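Local atomic coordinates of nucleotidyl transferase (Methanothermobacter thermautotrophicus, PDB entry 6PLJ), a protein that probably transfers nucleotidyl groups and may take part in the synthesis of the pseudomurein cell wall. Residues Met24-Val29 with Arg119-Asp124; Glu77-Thr82 with Asp97-Arg102; Ser154-Gly159 with Ile215-Ile220. All coordinates share one frame; numbering follows the deposited sequence. Where two conformers were deposited one is given.

From the N terminus the chain enters the sheet with strand 25-31, and interaction 1 closes a long loop when the turn after helix 110-120 comes back beside residues 24-29. Nested inside that loop is interaction 2, a short excursion in which residues 97-102 return, after helix 86-92, to lie along strand 77-82. The two contacts touch through Glu77, whose OE2 is 2.6 Å from Ser26 OG and 2.8 Å from Gly122 N. Interaction 3 opens only after both have closed: it ties the end of strand 152-157 to the loop before helix 223-236, across the chain's centre from the others. All three reach the same mixed sheet.

Interaction 1: Met24-Val29 with Arg119-Asp124; sequences MISAVV and RAAGGD
Met24 lies alongside the turn Gly122-Gly123, its CG 3.6 Å from Gly123 CA and its SD 3.7 Å from Gly122 C. With CG anti to the backbone N (chi1 178°) and the chain extended beyond it, the thioether runs along the glycine backbone. A side chain at Gly123 would collide with Ser26 OG and Met24 O; without one, the CA atoms of Met24 and Gly123 come to 4.4 Å. Ser26 OG accepts a weak hydrogen bond from Gly123 N (2.9 Å, 129°), while Ser26 CB rests on Ala121 CB at 3.6 Å. Asp124 turns its carboxylate back: OD1 takes the N-H of Met24 at 2.8 Å, nearly along the C-O axis, and Asp124 N gives a weak bond to Met24 O. Because the same carboxylate also receives Asn23 N and Gly22 N, an alanine here would probably leave three successive backbone N-H groups without this acceptor and the chain start freer to move. The turn leads from helix 110-120 into strand 125-130, which pairs with strand 25-31, while Glu77 of strand 77-82 bonds to Ser26 OG and Gly122 N.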
loop_
_atom_site.group_PDB
_atom_site.type_symbol
_atom_site.label_atom_id
_atom_site.label_comp_id
_atom_site.label_asym_id
_atom_site.label_seq_id
_atom_site.Cartn_x
_atom_site.Cartn_y
_atom_site.Cartn_z
ATOM N N MET A 24 14.507 13.398 0.652
ATOM C CA MET A 24 14.376 12.125 -0.052
ATOM C C MET A 24 13.077 11.423 0.305
ATOM O O MET A 24 12.722 11.329 1.481
ATOM C CB MET A 24 15.574 11.245 0.284
ATOM C CG MET A 24 15.579 9.856 -0.340
ATOM S SD MET A 24 17.067 8.939 0.069
ATOM C CE MET A 24 16.816 7.520 -0.994
ATOM N N ILE A 25 12.384 10.945 -0.727
ATOM C CA ILE A 25 11.094 10.274 -0.566
ATOM C C ILE A 25 11.273 8.817 -0.969
ATOM O O ILE A 25 11.613 8.508 -2.110
ATOM C CB ILE A 25 9.967 10.916 -1.406
ATOM C CG1 ILE A 25 9.732 12.367 -0.964
ATOM C CG2 ILE A 25 8.681 10.102 -1.255
ATOM C CD1 ILE A 25 8.849 13.160 -1.902
ATOM N N SER A 26 11.030 7.908 -0.026
ATOM C CA SER A 26 11.116 6.476 -0.301
ATOM C C SER A 26 9.720 5.899 -0.283
ATOM O O SER A 26 8.926 6.242 0.600
ATOM C CB SER A 26 11.901 5.769 0.789
ATOM O OG SER A 26 13.227 6.252 0.857
ATOM N N ALA A 27 9.409 5.027 -1.227
ATOM C CA ALA A 27 8.179 4.255 -1.120
ATOM C C ALA A 27 8.464 2.938 -0.445
ATOM O O ALA A 27 9.530 2.355 -0.614
ATOM C CB ALA A 27 7.550 4.026 -2.468
ATOM N N VAL A 28 7.492 2.478 0.327
ATOM C CA VAL A 28 7.518 1.150 0.913
ATOM C C VAL A 28 6.209 0.499 0.492
ATOM O O VAL A 28 5.120 0.994 0.844
ATOM C CB VAL A 28 7.649 1.204 2.440
ATOM C CG1 VAL A 28 7.429 -0.182 3.048
ATOM C CG2 VAL A 28 9.014 1.763 2.830
ATOM N N VAL A 29 6.313 -0.576 -0.275
ATOM C CA VAL A 29 5.151 -1.336 -0.715
ATOM C C VAL A 29 5.080 -2.601 0.122
ATOM O O VAL A 29 6.009 -3.423 0.114
ATOM C CB VAL A 29 5.232 -1.676 -2.217
ATOM C CG1 VAL A 29 4.027 -2.509 -2.650
ATOM C CG2 VAL A 29 5.344 -0.388 -3.036
ATOM N N ARG A 119 12.634 0.553 7.765
ATOM C CA ARG A 119 14.019 0.275 8.184
ATOM C C ARG A 119 15.028 0.211 7.032
ATOM O O ARG A 119 16.187 0.603 7.192
ATOM C CB ARG A 119 14.081 -1.026 9.005
ATOM C CG ARG A 119 13.650 -0.878 10.448
ATOM C CD ARG A 119 13.762 -2.196 11.206
ATOM N NE ARG A 119 15.094 -2.790 11.087
ATOM C CZ ARG A 119 15.385 -4.027 10.669
ATOM N NH1 ARG A 119 14.432 -4.909 10.332
ATOM N NH2 ARG A 119 16.665 -4.405 10.606
ATOM N N ALA A 120 14.586 -0.262 5.875
ATOM C CA ALA A 120 15.400 -0.368 4.685
ATOM C C ALA A 120 15.426 0.910 3.855
ATOM O O ALA A 120 16.185 0.984 2.904
ATOM C CB ALA A 120 14.900 -1.512 3.813
ATOM N N ALA A 121 14.581 1.885 4.172
ATOM C CA ALA A 121 14.421 3.077 3.334
ATOM C C ALA A 121 15.414 4.145 3.725
ATOM O O ALA A 121 15.668 4.373 4.903
ATOM C CB ALA A 121 13.012 3.628 3.475
ATOM N N GLY A 122 15.967 4.827 2.736
ATOM C CA GLY A 122 16.846 5.971 2.998
ATOM C C GLY A 122 16.168 7.304 3.266
ATOM O O GLY A 122 16.812 8.218 3.811
ATOM N N GLY A 123 14.899 7.447 2.888
ATOM C CA GLY A 123 14.237 8.743 2.833
ATOM C C GLY A 123 13.742 9.271 4.156
ATOM O O GLY A 123 13.574 8.515 5.103
ATOM N N ASP A 124 13.532 10.584 4.212
ATOM C CA ASP A 124 12.937 11.228 5.388
ATOM C C ASP A 124 11.419 11.261 5.331
ATOM O O ASP A 124 10.763 11.523 6.359
ATOM C CB ASP A 124 13.463 12.659 5.568
ATOM C CG ASP A 124 13.202 13.530 4.373
ATOM O OD1 ASP A 124 14.000 13.492 3.425
ATOM O OD2 ASP A 124 12.189 14.259 4.350
#

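Interaction 2: Glu77-Thr82 with Asp97-Arg102; sequences ECIVVT and DVRVVR
Val98 sets its CG1 methyl against Val80 CG2 at 3.9 Å and Cys78 SG at 4.1 Å, so that one branch sits at the junction of two side chains of the neighbouring strand. Val101 does the like among the side chains on the other face of the sheet: its CG2, held between the backbone N and the carbonyl carbon (chi1 -66°), lies 4.0 Å from Ile79 CG2 and 3.9 Å from Val81 CG2, a bump fitted between two branched neighbours. Further along, Val100 CG1 meets both branches of Thr82, the two side chains crossing at about a right angle. Thr82 OG1 also lies 3.5 Å from Arg102 CG; Glu90 of helix 86-92 bonds that hydroxyl and pairs with the Arg102 guanidinium. Four nearly straight hydrogen bonds join the backbones, from Arg99 N to Cys78 O through to Thr82 N to Val101 O. At the start of the strands the charges of Glu77 and Arg99 stay apart, and a water bridges them, donating a hydrogen bond to Glu77 OE1 and accepting one from Arg99 NE, while the other carboxylate oxygen of Glu77, OE2, bonds to Ser26; a second water links Cys78 N to Asp97 O. Strand 77-82, helix 86-92 and strand 99-102 form a parallel beta-alpha-beta unit, and 99-102 is the outermost strand on this side of the Rossmann-like sheet of the MobA-like domain.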
loop_
_atom_site.group_PDB
_atom_site.type_symbol
_atom_site.label_atom_id
_atom_site.label_comp_id
_atom_site.label_asym_id
_atom_site.label_seq_id
_atom_site.Cartn_x
_atom_site.Cartn_y
_atom_site.Cartn_z
ATOM N N GLU A 77 13.122 6.120 -4.470
ATOM C CA GLU A 77 13.364 4.678 -4.453
ATOM C C GLU A 77 12.091 3.987 -4.038
ATOM O O GLU A 77 11.224 4.618 -3.433
ATOM C CB GLU A 77 14.480 4.290 -3.481
ATOM C CG GLU A 77 14.101 4.507 -2.015
ATOM C CD GLU A 77 15.185 4.151 -1.031
ATOM O OE1 GLU A 77 16.172 3.497 -1.435
ATOM O OE2 GLU A 77 15.035 4.518 0.150
ATOM N N CYS A 78 11.986 2.702 -4.365
ATOM C CA CYS A 78 10.857 1.886 -3.956
ATOM C C CYS A 78 11.361 0.601 -3.312
ATOM O O CYS A 78 12.058 -0.197 -3.953
ATOM C CB CYS A 78 9.980 1.564 -5.156
ATOM S SG CYS A 78 8.486 0.645 -4.702
ATOM N N ILE A 79 11.022 0.444 -2.036
ATOM C CA ILE A 79 11.273 -0.752 -1.256
ATOM C C ILE A 79 10.020 -1.597 -1.345
ATOM O O ILE A 79 8.921 -1.065 -1.242
ATOM C CB ILE A 79 11.556 -0.397 0.231
ATOM C CG1 ILE A 79 12.980 0.158 0.402
ATOM C CG2 ILE A 79 11.449 -1.628 1.129
ATOM C CD1 ILE A 79 13.334 1.361 -0.409
ATOM N N VAL A 80 10.174 -2.898 -1.552
ATOM C CA VAL A 80 9.029 -3.799 -1.524
ATOM C C VAL A 80 9.297 -4.836 -0.457
ATOM O O VAL A 80 10.358 -5.466 -0.462
ATOM C CB VAL A 80 8.788 -4.495 -2.865
ATOM C CG1 VAL A 80 7.589 -5.417 -2.760
ATOM C CG2 VAL A 80 8.583 -3.480 -3.978
ATOM N N VAL A 81 8.339 -4.999 0.451
ATOM C CA VAL A 81 8.463 -5.950 1.545
ATOM C C VAL A 81 7.707 -7.192 1.152
ATOM O O VAL A 81 6.509 -7.119 0.871
ATOM C CB VAL A 81 7.917 -5.377 2.856
ATOM C CG1 VAL A 81 8.162 -6.346 4.003
ATOM C CG2 VAL A 81 8.582 -4.038 3.156
ATOM N N THR A 82 8.403 -8.325 1.172
ATOM C CA THR A 82 7.821 -9.594 0.758
ATOM C C THR A 82 7.806 -10.568 1.935
ATOM O O THR A 82 8.422 -10.330 2.968
ATOM C CB THR A 82 8.598 -10.191 -0.436
ATOM O OG1 THR A 82 9.967 -10.401 -0.062
ATOM C CG2 THR A 82 8.537 -9.249 -1.649
ATOM N N ASP A 97 12.737 -1.888 -10.914
ATOM C CA ASP A 97 13.765 -1.184 -10.161
ATOM C C ASP A 97 13.299 -0.994 -8.722
ATOM O O ASP A 97 12.854 0.078 -8.333
ATOM C CB ASP A 97 14.089 0.143 -10.849
ATOM C CG ASP A 97 15.239 0.888 -10.193
ATOM O OD1 ASP A 97 16.068 0.284 -9.498
ATOM O OD2 ASP A 97 15.288 2.114 -10.366
ATOM N N VAL A 98 13.363 -2.074 -7.960
ATOM C CA VAL A 98 12.951 -2.074 -6.553
ATOM C C VAL A 98 13.997 -2.728 -5.681
ATOM O O VAL A 98 14.803 -3.527 -6.162
ATOM C CB VAL A 98 11.619 -2.821 -6.327
ATOM C CG1 VAL A 98 10.488 -2.102 -7.027
ATOM C CG2 VAL A 98 11.681 -4.270 -6.787
ATOM N N ARG A 99 13.948 -2.403 -4.398
ATOM C CA ARG A 99 14.776 -3.001 -3.375
ATOM C C ARG A 99 13.862 -3.884 -2.549
ATOM O O ARG A 99 12.951 -3.391 -1.889
ATOM C CB ARG A 99 15.414 -1.897 -2.526
ATOM C CG ARG A 99 16.138 -2.360 -1.278
ATOM C CD ARG A 99 16.855 -1.207 -0.597
ATOM N NE ARG A 99 17.888 -0.630 -1.440
ATOM C CZ ARG A 99 19.150 -1.066 -1.532
ATOM N NH1 ARG A 99 19.596 -2.089 -0.798
ATOM N NH2 ARG A 99 19.990 -0.438 -2.343
ATOM N N VAL A 100 14.096 -5.188 -2.621
ATOM C CA VAL A 100 13.261 -6.161 -1.931
ATOM C C VAL A 100 13.851 -6.508 -0.577
ATOM O O VAL A 100 15.045 -6.826 -0.473
ATOM C CB VAL A 100 13.122 -7.450 -2.754
ATOM C CG1 VAL A 100 12.352 -8.505 -1.970
ATOM C CG2 VAL A 100 12.430 -7.157 -4.081
ATOM N N VAL A 101 13.012 -6.458 0.454
ATOM C CA VAL A 101 13.368 -6.964 1.775
ATOM C C VAL A 101 12.308 -7.949 2.195
ATOM O O VAL A 101 11.121 -7.709 2.024
ATOM C CB VAL A 101 13.564 -5.868 2.843
ATOM C CG1 VAL A 101 14.780 -5.023 2.477
ATOM C CG2 VAL A 101 12.341 -4.994 3.029
ATOM N N ARG A 102 12.745 -9.086 2.721
ATOM C CA ARG A 102 11.815 -10.148 3.062
ATOM C C ARG A 102 11.578 -10.172 4.571
ATOM O O ARG A 102 12.517 -10.034 5.372
ATOM C CB ARG A 102 12.353 -11.476 2.535
ATOM C CG ARG A 102 11.294 -12.539 2.368
ATOM C CD ARG A 102 11.915 -13.855 1.935
ATOM N NE ARG A 102 12.237 -13.938 0.508
ATOM C CZ ARG A 102 12.599 -15.072 -0.096
ATOM N NH1 ARG A 102 12.711 -16.203 0.603
ATOM N NH2 ARG A 102 12.864 -15.093 -1.395
HETATM O O HOH W 1 16.990 1.485 -3.111
HETATM O O HOH W 2 13.730 1.916 -6.490
#

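Interaction 3: Ser154-Gly159 with Ile215-Ile220; sequences SILARG and IELVNI
Leu156 holds CG anti to its own N (chi1 -175°), and Leu217 holds CG anti to its carbonyl carbon (chi1 -73°), which brings the two side chains together: Leu156 CD2 lies 3.8 Å from Leu217 CD2 and 3.6 Å from Glu216 O. The other methyl of Leu217, CD1, rests over one face of the Arg158 guanidinium, 3.7 Å above its plane and offset toward the rim. Both methyls of Leu217 also lie against Ala157 O, with CD2 at 3.6 Å, so this leucine fills the angle between strand and arginine. Leu217 lies at the end of a 3-10 segment that begins before Ile215, in the loop between strand 205-210 and helix 223-236, and the contact packs that segment on the end of strand 152-157 in the mixed sheet of the MobA-like domain; Thr140 and Ile144 of helix 138-147 touch Leu156 as well. The Arg158 chain folds back toward Leu217, where NH2 gives a hydrogen bond to a water in the plane of the guanidinium that in turn donates to Leu217 O, each 2.8 Å long. Arg158 NE is bonded to Gly169 O, while the Glu216 carboxylate points to other partners, Ser137 and Thr140.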
loop_
_atom_site.group_PDB
_atom_site.type_symbol
_atom_site.label_atom_id
_atom_site.label_comp_id
_atom_site.label_asym_id
_atom_site.label_seq_id
_atom_site.Cartn_x
_atom_site.Cartn_y
_atom_site.Cartn_z
ATOM N N SER A 154 -0.273 12.183 5.573
ATOM C CA SER A 154 -1.215 12.383 4.487
ATOM C C SER A 154 -1.708 11.015 4.075
ATOM O O SER A 154 -0.997 10.027 4.209
ATOM C CB SER A 154 -0.541 13.092 3.322
ATOM O OG SER A 154 0.527 12.310 2.837
ATOM N N ILE A 155 -2.940 10.948 3.602
ATOM C CA ILE A 155 -3.581 9.657 3.363
ATOM C C ILE A 155 -4.653 9.767 2.306
ATOM O O ILE A 155 -5.245 10.837 2.133
ATOM C CB ILE A 155 -4.171 9.137 4.694
ATOM C CG1 ILE A 155 -4.628 7.681 4.576
ATOM C CG2 ILE A 155 -5.292 10.053 5.207
ATOM C CD1 ILE A 155 -4.791 7.037 5.925
ATOM N N LEU A 156 -4.882 8.664 1.591
ATOM C CA LEU A 156 -5.983 8.604 0.631
ATOM C C LEU A 156 -7.297 8.633 1.406
ATOM O O LEU A 156 -7.569 7.771 2.222
ATOM C CB LEU A 156 -5.891 7.345 -0.233
ATOM C CG LEU A 156 -6.926 7.214 -1.359
ATOM C CD1 LEU A 156 -6.759 8.342 -2.356
ATOM C CD2 LEU A 156 -6.809 5.856 -2.044
ATOM N N ALA A 157 -8.095 9.656 1.135
ATOM C CA ALA A 157 -9.334 9.902 1.866
ATOM C C ALA A 157 -10.465 9.096 1.247
ATOM O O ALA A 157 -10.432 8.734 0.069
ATOM C CB ALA A 157 -9.670 11.382 1.822
ATOM N N ARG A 158 -11.467 8.820 2.067
ATOM C CA ARG A 158 -12.681 8.139 1.625
ATOM C C ARG A 158 -13.612 9.125 0.918
ATOM O O ARG A 158 -14.419 8.726 0.079
ATOM C CB ARG A 158 -13.349 7.480 2.837
ATOM C CG ARG A 158 -14.641 6.740 2.588
ATOM C CD ARG A 158 -14.502 5.595 1.597
ATOM N NE ARG A 158 -13.571 4.540 2.016
ATOM C CZ ARG A 158 -13.449 3.354 1.400
ATOM N NH1 ARG A 158 -14.177 3.062 0.319
ATOM N NH2 ARG A 158 -12.585 2.455 1.848
ATOM N N GLY A 159 -13.489 10.408 1.250
ATOM C CA GLY A 159 -14.326 11.464 0.673
ATOM C C GLY A 159 -13.487 12.609 0.161
ATOM O O GLY A 159 -12.485 12.389 -0.509
ATOM N N ILE A 215 -12.303 3.804 -7.195
ATOM C CA ILE A 215 -11.596 2.546 -7.430
ATOM C C ILE A 215 -10.212 2.558 -6.749
ATOM O O ILE A 215 -9.693 1.512 -6.362
ATOM C CB ILE A 215 -11.466 2.263 -8.943
ATOM C CG1 ILE A 215 -11.076 0.793 -9.192
ATOM C CG2 ILE A 215 -10.506 3.233 -9.613
ATOM C CD1 ILE A 215 -12.149 -0.185 -8.806
ATOM N N GLU A 216 -9.627 3.737 -6.591
ATOM C CA GLU A 216 -8.308 3.850 -5.946
ATOM C C GLU A 216 -8.295 3.337 -4.506
ATOM O O GLU A 216 -7.251 2.881 -4.026
ATOM C CB GLU A 216 -7.812 5.298 -5.992
ATOM C CG GLU A 216 -7.593 5.812 -7.407
ATOM C CD GLU A 216 -6.908 7.164 -7.449
ATOM O OE1 GLU A 216 -7.173 8.001 -6.572
ATOM O OE2 GLU A 216 -6.102 7.376 -8.382
ATOM N N LEU A 217 -9.448 3.365 -3.843
ATOM C CA LEU A 217 -9.573 2.894 -2.463
ATOM C C LEU A 217 -9.702 1.381 -2.338
ATOM O O LEU A 217 -9.684 0.863 -1.224
ATOM C CB LEU A 217 -10.794 3.549 -1.809
ATOM C CG LEU A 217 -10.619 5.024 -1.479
ATOM C CD1 LEU A 217 -11.940 5.784 -1.555
ATOM C CD2 LEU A 217 -9.983 5.171 -0.106
ATOM N N VAL A 218 -9.858 0.674 -3.451
ATOM C CA VAL A 218 -10.155 -0.749 -3.401
ATOM C C VAL A 218 -8.903 -1.580 -3.202
ATOM O O VAL A 218 -8.042 -1.643 -4.078
ATOM C CB VAL A 218 -10.888 -1.216 -4.678
ATOM C CG1 VAL A 218 -11.152 -2.726 -4.640
ATOM C CG2 VAL A 218 -12.204 -0.455 -4.842
ATOM N N ASN A 219 -8.799 -2.206 -2.037
ATOM C CA ASN A 219 -7.801 -3.251 -1.814
ATOM C C ASN A 219 -8.466 -4.588 -2.111
ATOM O O ASN A 219 -9.660 -4.771 -1.839
ATOM C CB ASN A 219 -7.272 -3.230 -0.379
ATOM C CG ASN A 219 -8.390 -3.303 0.654
ATOM O OD1 ASN A 219 -9.249 -2.439 0.681
ATOM N ND2 ASN A 219 -8.409 -4.343 1.461
ATOM N N ILE A 220 -7.693 -5.519 -2.654
ATOM C CA ILE A 220 -8.201 -6.834 -3.040
ATOM C C ILE A 220 -8.315 -7.699 -1.796
ATOM O O ILE A 220 -7.326 -8.287 -1.341
ATOM C CB ILE A 220 -7.342 -7.494 -4.116
ATOM C CG1 ILE A 220 -7.342 -6.616 -5.363
ATOM C CG2 ILE A 220 -7.892 -8.892 -4.436
ATOM C CD1 ILE A 220 -6.300 -7.006 -6.388
HETATM O O HOH W 3 -11.831 0.129 0.443
#